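Local coordinates for putative aspartate aminotransferase (Thermus thermophilus, PDB 1IUG), which probably acts as a pyridoxal 5'-phosphate-dependent aminotransferase of class V, moving amino groups between amino acids such as aspartate and 2-oxo acids, at residues 63-68 and 211-216; 293-298 and 307-312. All blocks are in the same frame, centred on the assembly; numbering follows the deposited sequence.

Contact 1. Residues 63-68 and 211-216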
loop_
_atom_site.group_PDB
_atom_site.type_symbol
_atom_site.label_atom_id
_atom_site.label_comp_id
_atom_site.label_asym_id
_atom_site.label_seq_id
_atom_site.Cartn_x
_atom_site.Cartn_y
_atom_site.Cartn_z
ATOM N N ALA A 63 3.837 -6.991 4.427
ATOM C CA ALA A 63 5.094 -7.688 4.153
ATOM C C ALA A 63 5.230 -8.934 5.034
ATOM O O ALA A 63 5.769 -9.952 4.597
ATOM C CB ALA A 63 6.281 -6.745 4.378
ATOM N N MET A 64 4.742 -8.844 6.272
ATOM C CA MET A 64 4.789 -9.966 7.211
ATOM C C MET A 64 3.906 -11.106 6.715
ATOM O O MET A 64 4.312 -12.266 6.737
ATOM C CB MET A 64 4.329 -9.530 8.602
ATOM C CG MET A 64 5.301 -8.639 9.338
ATOM S SD MET A 64 4.542 -7.925 10.811
ATOM C CE MET A 64 4.529 -9.319 11.946
ATOM N N GLU A 65 2.710 -10.758 6.246
ATOM C CA GLU A 65 1.761 -11.734 5.720
ATOM C C GLU A 65 2.283 -12.399 4.453
ATOM O O GLU A 65 2.125 -13.606 4.277
ATOM C CB GLU A 65 0.408 -11.074 5.425
ATOM C CG GLU A 65 -0.632 -12.041 4.848
ATOM C CD GLU A 65 -2.023 -11.440 4.744
ATOM O OE1 GLU A 65 -2.334 -10.495 5.495
ATOM O OE2 GLU A 65 -2.815 -11.926 3.917
ATOM N N ALA A 66 2.896 -11.611 3.573
ATOM C CA ALA A 66 3.433 -12.134 2.320
ATOM C C ALA A 66 4.578 -13.109 2.568
ATOM O O ALA A 66 4.725 -14.098 1.847
ATOM C CB ALA A 66 3.897 -10.999 1.432
ATOM N N LEU A 67 5.393 -12.809 3.576
ATOM C CA LEU A 67 6.525 -13.654 3.939
ATOM C C LEU A 67 6.014 -15.022 4.378
ATOM O O LEU A 67 6.474 -16.050 3.880
ATOM C CB LEU A 67 7.325 -13.004 5.075
ATOM C CG LEU A 67 8.605 -13.665 5.613
ATOM C CD1 LEU A 67 9.437 -12.608 6.312
ATOM C CD2 LEU A 67 8.303 -14.818 6.578
ATOM N N VAL A 68 5.055 -15.014 5.304
ATOM C CA VAL A 68 4.468 -16.234 5.852
ATOM C C VAL A 68 3.746 -17.082 4.804
ATOM O O VAL A 68 3.978 -18.289 4.709
ATOM C CB VAL A 68 3.501 -15.901 7.020
ATOM C CG1 VAL A 68 2.788 -17.160 7.515
ATOM C CG2 VAL A 68 4.271 -15.255 8.160
ATOM N N TYR A 211 -2.926 -13.633 -4.123
ATOM C CA TYR A 211 -3.027 -12.919 -5.400
ATOM C C TYR A 211 -2.192 -11.635 -5.434
ATOM O O TYR A 211 -1.164 -11.584 -6.102
ATOM C CB TYR A 211 -4.483 -12.622 -5.795
ATOM C CG TYR A 211 -4.586 -12.194 -7.243
ATOM C CD1 TYR A 211 -4.543 -13.140 -8.269
ATOM C CD2 TYR A 211 -4.635 -10.845 -7.594
ATOM C CE1 TYR A 211 -4.538 -12.755 -9.604
ATOM C CE2 TYR A 211 -4.627 -10.449 -8.927
ATOM C CZ TYR A 211 -4.574 -11.411 -9.926
ATOM O OH TYR A 211 -4.519 -11.026 -11.245
ATOM N N TYR A 212 -2.639 -10.604 -4.722
ATOM C CA TYR A 212 -1.919 -9.332 -4.670
ATOM C C TYR A 212 -0.530 -9.524 -4.079
ATOM O O TYR A 212 0.420 -8.869 -4.509
ATOM C CB TYR A 212 -2.682 -8.314 -3.821
ATOM C CG TYR A 212 -2.026 -6.947 -3.715
ATOM C CD1 TYR A 212 -2.271 -5.955 -4.670
ATOM C CD2 TYR A 212 -1.201 -6.626 -2.633
ATOM C CE1 TYR A 212 -1.716 -4.673 -4.547
ATOM C CE2 TYR A 212 -0.639 -5.352 -2.500
ATOM C CZ TYR A 212 -0.904 -4.380 -3.461
ATOM O OH TYR A 212 -0.377 -3.115 -3.325
ATOM N N LEU A 213 -0.414 -10.438 -3.116
ATOM C CA LEU A 213 0.864 -10.687 -2.464
ATOM C C LEU A 213 1.613 -11.965 -2.875
ATOM O O LEU A 213 2.404 -12.524 -2.110
ATOM C CB LEU A 213 0.716 -10.543 -0.941
ATOM C CG LEU A 213 0.252 -11.637 0.022
ATOM C CD1 LEU A 213 -0.392 -10.955 1.230
ATOM C CD2 LEU A 213 -0.716 -12.603 -0.625
ATOM N N ASP A 214 1.361 -12.410 -4.101
ATOM C CA ASP A 214 2.031 -13.575 -4.681
ATOM C C ASP A 214 3.454 -13.068 -4.981
ATOM O O ASP A 214 3.644 -12.205 -5.837
ATOM C CB ASP A 214 1.310 -13.964 -5.982
ATOM C CG ASP A 214 1.949 -15.148 -6.711
ATOM O OD1 ASP A 214 3.189 -15.297 -6.725
ATOM O OD2 ASP A 214 1.188 -15.921 -7.323
ATOM N N LEU A 215 4.440 -13.588 -4.259
ATOM C CA LEU A 215 5.824 -13.164 -4.446
ATOM C C LEU A 215 6.483 -13.674 -5.724
ATOM O O LEU A 215 7.437 -13.067 -6.210
ATOM C CB LEU A 215 6.661 -13.508 -3.210
ATOM C CG LEU A 215 6.747 -12.424 -2.119
ATOM C CD1 LEU A 215 5.456 -11.635 -1.989
ATOM C CD2 LEU A 215 7.142 -13.044 -0.795
ATOM N N ALA A 216 5.952 -14.758 -6.288
ATOM C CA ALA A 216 6.492 -15.315 -7.527
ATOM C C ALA A 216 6.371 -14.329 -8.683
ATOM O O ALA A 216 7.352 -14.107 -9.401
ATOM C CB ALA A 216 5.810 -16.627 -7.883
#
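The carboxylate of Glu65 has the CD1 methyl of Leu213 over one face, set off toward the side where CG and OE2 lie; CD1 is 3.7 Å from Glu65 OE2 and 3.8 Å from Glu65 CG. The glutamate is extended, with CG anti to the backbone N (chi1 179°), and crosses the leucine at about a right angle, so the methyl rests on its aliphatic stem as well as its acid end. That end has polar partners of its own: OE2 pairs with Lys69, and OE1 accepts from the backbone N of Tyr212 of the second subunit.

Ala66 offers only a methyl, and two leucines close on it. Ala66 CB lies 4.0 Å from Leu213 CG and 3.8 Å from Leu215 CD1, while the other branch of Leu215, CD2, is 3.7 Å from Ala66 O. The small alanine suits this place: the CA atoms of Ala66 and Leu213 come within 5.6 Å.

Asp214 caps helix 215-222 through a weak bond to Ala216 N. Asn70 ties the two segments together, bonding Ala66 O, Leu213 O and Leu215 N. Helix 60-71 thus packs against the turn leading into helix 215-222, with Ala66 and Leu215 also touching strand 52-57.

Contact 2. Residues 293-298 and 307-312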
loop_
_atom_site.group_PDB
_atom_site.type_symbol
_atom_site.label_atom_id
_atom_site.label_comp_id
_atom_site.label_asym_id
_atom_site.label_seq_id
_atom_site.Cartn_x
_atom_site.Cartn_y
_atom_site.Cartn_z
ATOM N N VAL A 293 0.876 8.131 38.985
ATOM C CA VAL A 293 0.721 9.008 37.825
ATOM C C VAL A 293 0.192 8.284 36.582
ATOM O O VAL A 293 0.798 7.326 36.097
ATOM C CB VAL A 293 2.037 9.765 37.508
ATOM C CG1 VAL A 293 3.195 8.812 37.480
ATOM C CG2 VAL A 293 1.931 10.510 36.182
ATOM N N PRO A 294 -0.968 8.731 36.067
ATOM C CA PRO A 294 -1.628 8.166 34.883
ATOM C C PRO A 294 -0.883 8.506 33.593
ATOM O O PRO A 294 -0.159 9.506 33.527
ATOM C CB PRO A 294 -3.005 8.849 34.896
ATOM C CG PRO A 294 -3.177 9.312 36.314
ATOM C CD PRO A 294 -1.801 9.790 36.659
ATOM N N TYR A 295 -1.086 7.685 32.565
ATOM C CA TYR A 295 -0.443 7.905 31.274
ATOM C C TYR A 295 -0.837 9.262 30.694
ATOM O O TYR A 295 0.002 9.976 30.146
ATOM C CB TYR A 295 -0.807 6.786 30.287
ATOM C CG TYR A 295 -0.358 7.071 28.869
ATOM C CD1 TYR A 295 0.995 7.159 28.551
ATOM C CD2 TYR A 295 -1.290 7.308 27.859
ATOM C CE1 TYR A 295 1.409 7.484 27.269
ATOM C CE2 TYR A 295 -0.886 7.633 26.571
ATOM C CZ TYR A 295 0.464 7.721 26.283
ATOM O OH TYR A 295 0.873 8.066 25.015
ATOM N N ALA A 296 -2.111 9.616 30.850
ATOM C CA ALA A 296 -2.645 10.880 30.350
ATOM C C ALA A 296 -1.870 12.097 30.853
ATOM O O ALA A 296 -1.744 13.094 30.144
ATOM C CB ALA A 296 -4.120 11.004 30.715
ATOM N N ARG A 297 -1.337 12.002 32.067
ATOM C CA ARG A 297 -0.571 13.095 32.662
ATOM C C ARG A 297 0.760 13.275 31.923
ATOM O O ARG A 297 1.169 14.397 31.639
ATOM C CB ARG A 297 -0.336 12.817 34.156
ATOM C CG ARG A 297 -0.337 14.051 35.077
ATOM C CD ARG A 297 0.747 15.057 34.717
ATOM N NE ARG A 297 0.647 16.305 35.473
ATOM C CZ ARG A 297 0.944 16.439 36.765
ATOM N NH1 ARG A 297 1.361 15.396 37.472
ATOM N NH2 ARG A 297 0.848 17.629 37.344
ATOM N N VAL A 298 1.424 12.164 31.609
ATOM C CA VAL A 298 2.705 12.192 30.898
ATOM C C VAL A 298 2.468 12.592 29.441
ATOM O O VAL A 298 3.240 13.351 28.855
ATOM C CB VAL A 298 3.400 10.802 30.949
ATOM C CG1 VAL A 298 4.752 10.849 30.251
ATOM C CG2 VAL A 298 3.572 10.356 32.392
ATOM N N ALA A 307 5.380 17.891 21.782
ATOM C CA ALA A 307 5.849 16.560 21.399
ATOM C C ALA A 307 4.756 15.500 21.434
ATOM O O ALA A 307 3.825 15.570 22.236
ATOM C CB ALA A 307 7.017 16.137 22.289
ATOM N N VAL A 308 4.883 14.516 20.550
ATOM C CA VAL A 308 3.930 13.413 20.474
ATOM C C VAL A 308 4.646 12.144 20.912
ATOM O O VAL A 308 5.706 11.801 20.371
ATOM C CB VAL A 308 3.388 13.210 19.035
ATOM C CG1 VAL A 308 2.341 12.103 19.022
ATOM C CG2 VAL A 308 2.793 14.512 18.498
ATOM N N ILE A 309 4.072 11.467 21.903
ATOM C CA ILE A 309 4.637 10.233 22.437
ATOM C C ILE A 309 3.650 9.078 22.273
ATOM O O ILE A 309 2.519 9.276 21.829
ATOM C CB ILE A 309 4.997 10.383 23.933
ATOM C CG1 ILE A 309 3.726 10.551 24.775
ATOM C CG2 ILE A 309 5.931 11.582 24.126
ATOM C CD1 ILE A 309 3.961 10.455 26.262
ATOM N N ALA A 310 4.080 7.870 22.625
ATOM C CA ALA A 310 3.215 6.704 22.508
ATOM C C ALA A 310 3.022 6.005 23.849
ATOM O O ALA A 310 3.822 6.172 24.769
ATOM C CB ALA A 310 3.776 5.732 21.474
ATOM N N GLY A 311 1.944 5.233 23.953
ATOM C CA GLY A 311 1.660 4.521 25.184
ATOM C C GLY A 311 1.829 3.023 25.045
ATOM O O GLY A 311 2.412 2.542 24.073
ATOM N N GLY A 312 1.300 2.285 26.018
ATOM C CA GLY A 312 1.394 0.837 25.998
ATOM C C GLY A 312 0.253 0.158 25.267
ATOM O O GLY A 312 -0.795 0.759 25.037
#
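Tyr295 points its ring from the first turn of helix 295-303 at the backbone around Gly311, while Val298, one turn on, meets Ile309 at about a right angle. With CG anti to the backbone N (chi1 171°), the phenol reaches across to the strand and brings OH over the face of the peptide joining Ala310 to Gly311, 3.2 Å from Ala310 C. The Gly311 N-H lies in the plane of that peptide, badly angled for the hydroxyl, so this is a contact without a hydrogen bond.

The ring is oblique to its neighbours. Tyr295 CE1 is 3.6 Å from Gly311 CA, and a CB at Gly311 would run into Tyr295 CZ, so a residue without a side chain suits the place. Ile309 fills the angle between tyrosine and valine: its CD1 is 4.0 Å from Tyr295 CE1 and 4.1 Å from Val298 CG1. Replacing Tyr295 by an alanine is likely to strip Gly311 of the ring against it and Ile309 CD1 of one of its two neighbours, opening a gap beside Phe321, which the ring also touches.

Strand 285-288, helix 295-303 and strand 307-311 form a split beta-alpha-beta unit, antiparallel strand 320-323 lying between the two parallel strands. Ile309 faces the helix, while Ala310 points away from it and touches Arg322, the predicted substrate-binding arginine, to which Gly311 O is also bonded.

In the fold
Contact 1 and contact 2 lie on opposite sides of the chain's centre, their own centres 35 Å apart and their nearest atoms about 17 Å apart, so neither touches the other. Contact 1 belongs to the part built on the seven-stranded mixed sheet, which in fold-type I enzymes is the large domain, where Lys185 carries the cofactor as a Schiff base; contact 2 belongs to the smaller five-stranded sheet. Contact 2 is nearer to a predicted site: the side chain of Ala310 is about 4 Å from that of Arg322. Contact 1 is away from the annotated sites but adjoins the second subunit, which reaches Glu65, Tyr211 and Tyr212.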